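Local coordinates for tegumental protein 20.8 kDa (Clonorchis sinensis, PDB 5X2E) that binds a calcium ion through its N-terminal calmodulin-like EF-hand domain, the part described here, and probably serves the fluke as a calcium-binding tegumental protein, at residues A[24-27]-A[31-34]. Sequence-based numbering, arbitrary orientation.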
loop_
_atom_site.group_PDB
_atom_site.type_symbol
_atom_site.label_atom_id
_atom_site.label_comp_id
_atom_site.label_asym_id
_atom_site.label_seq_id
_atom_site.Cartn_x
_atom_site.Cartn_y
_atom_site.Cartn_z
ATOM N N GLU A 24 -9.829 0.482 -0.728
ATOM C CA GLU A 24 -11.115 1.049 -0.378
ATOM C C GLU A 24 -11.502 0.739 1.072
ATOM O O GLU A 24 -12.061 1.605 1.771
ATOM C CB GLU A 24 -12.162 0.557 -1.382
ATOM C CG GLU A 24 -11.891 1.204 -2.743
ATOM C CD GLU A 24 -12.277 0.447 -3.956
ATOM O OE1 GLU A 24 -12.843 -0.662 -3.884
ATOM O OE2 GLU A 24 -12.033 1.056 -5.035
ATOM N N GLN A 25 -11.169 -0.461 1.543
ATOM C CA GLN A 25 -11.407 -0.806 2.948
ATOM C C GLN A 25 -10.562 0.060 3.880
ATOM O O GLN A 25 -11.040 0.573 4.882
ATOM C CB GLN A 25 -11.108 -2.273 3.202
ATOM C CG GLN A 25 -11.285 -2.656 4.657
ATOM C CD GLN A 25 -11.205 -4.129 4.894
ATOM O OE1 GLN A 25 -10.598 -4.883 4.114
ATOM N NE2 GLN A 25 -11.834 -4.569 5.974
ATOM N N TYR A 26 -9.297 0.254 3.547
ATOM C CA TYR A 26 -8.466 1.118 4.368
ATOM C C TYR A 26 -9.000 2.546 4.449
ATOM O O TYR A 26 -9.042 3.160 5.524
ATOM C CB TYR A 26 -7.054 1.113 3.815
ATOM C CG TYR A 26 -6.100 1.940 4.629
ATOM C CD1 TYR A 26 -5.856 3.263 4.303
ATOM C CD2 TYR A 26 -5.419 1.391 5.723
ATOM C CE1 TYR A 26 -4.959 4.029 5.051
ATOM C CE2 TYR A 26 -4.537 2.149 6.476
ATOM C CZ TYR A 26 -4.306 3.463 6.126
ATOM O OH TYR A 26 -3.412 4.196 6.851
ATOM N N VAL A 27 -9.440 3.080 3.320
ATOM C CA VAL A 27 -9.953 4.436 3.293
ATOM C C VAL A 27 -11.170 4.544 4.183
ATOM O O VAL A 27 -11.239 5.437 5.043
ATOM C CB VAL A 27 -10.263 4.851 1.854
ATOM C CG1 VAL A 27 -11.137 6.126 1.804
ATOM C CG2 VAL A 27 -8.956 5.062 1.087
ATOM N N ASN A 31 -11.717 6.517 8.024
ATOM C CA ASN A 31 -12.512 7.723 7.836
ATOM C C ASN A 31 -11.841 8.767 6.953
ATOM O O ASN A 31 -11.945 9.966 7.173
ATOM C CB ASN A 31 -12.893 8.296 9.200
ATOM C CG ASN A 31 -13.940 7.424 9.904
ATOM O OD1 ASN A 31 -14.921 7.001 9.294
ATOM N ND2 ASN A 31 -13.688 7.092 11.147
ATOM N N LEU A 32 -11.209 8.268 5.908
ATOM C CA LEU A 32 -10.548 9.117 4.953
ATOM C C LEU A 32 -11.457 9.531 3.826
ATOM O O LEU A 32 -12.502 8.939 3.574
ATOM C CB LEU A 32 -9.322 8.422 4.378
ATOM C CG LEU A 32 -8.244 8.156 5.427
ATOM C CD1 LEU A 32 -7.175 7.257 4.842
ATOM C CD2 LEU A 32 -7.623 9.438 5.955
ATOM N N ASP A 33 -11.041 10.574 3.140
ATOM C CA ASP A 33 -11.796 11.072 2.022
ATOM C C ASP A 33 -11.787 10.049 0.889
ATOM O O ASP A 33 -10.738 9.602 0.479
ATOM C CB ASP A 33 -11.196 12.390 1.563
ATOM C CG ASP A 33 -12.099 13.154 0.638
ATOM O OD1 ASP A 33 -12.227 14.387 0.816
ATOM O OD2 ASP A 33 -12.664 12.539 -0.277
ATOM N N PRO A 34 -12.963 9.672 0.391
ATOM C CA PRO A 34 -13.043 8.690 -0.698
ATOM C C PRO A 34 -12.277 9.093 -1.961
ATOM O O PRO A 34 -11.919 8.222 -2.737
ATOM C CB PRO A 34 -14.543 8.614 -0.977
ATOM C CG PRO A 34 -15.166 8.960 0.299
ATOM C CD PRO A 34 -14.291 9.999 0.933
#
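V27, on the last turns of helix 20-29, and L32, in the loop beyond it, bring their CA atoms within 5.0 Å as the chain folds back on itself. This is a Schellman motif. N31 is its C-prime residue, and its positive phi (54°) turns the backbone so that the N-H of L32 returns to the helix while N31 N pairs with the carbonyl of A28. The bond from L32 N to V27 O is 3.0 Å long and nearly straight, at 165°.

The side chains follow this reversal. CG1 of V27, anti to the backbone N (chi1 165°), reaches the loop, lying 3.6 Å from L32 O and 3.7 Å from D33 O, with CB of L32 alongside it. L32 directs its side chain back at the helix. Its CD1 meets CE1 of Y26 at 3.9 Å, coming at the ring on a slant. Y26 also rests on I6, S9 and I10 of helix 3-10, and V27 touches M36 and V37 of helix 35-44, so these two residues link the turn to both of those helices. D33 points away from helix 20-29; its side chain caps a backbone N at the start of helix 35-44, with OD2 hydrogen-bonded to S35 OG.

The motif thus joins the exiting helix of the calcium-loaded EF-hand to the linker before the next helix-loop-helix. Carbonyls that the ending helix 20-29 would otherwise leave without partners are answered, V27 O by L32 N and A28 O by N31 N, while N30 ND2 bonds to Y26 O. V27 is buried, with L32 and Y26 in apolar contact beside it, whereas N31 and D33 remain on the solvent-facing side.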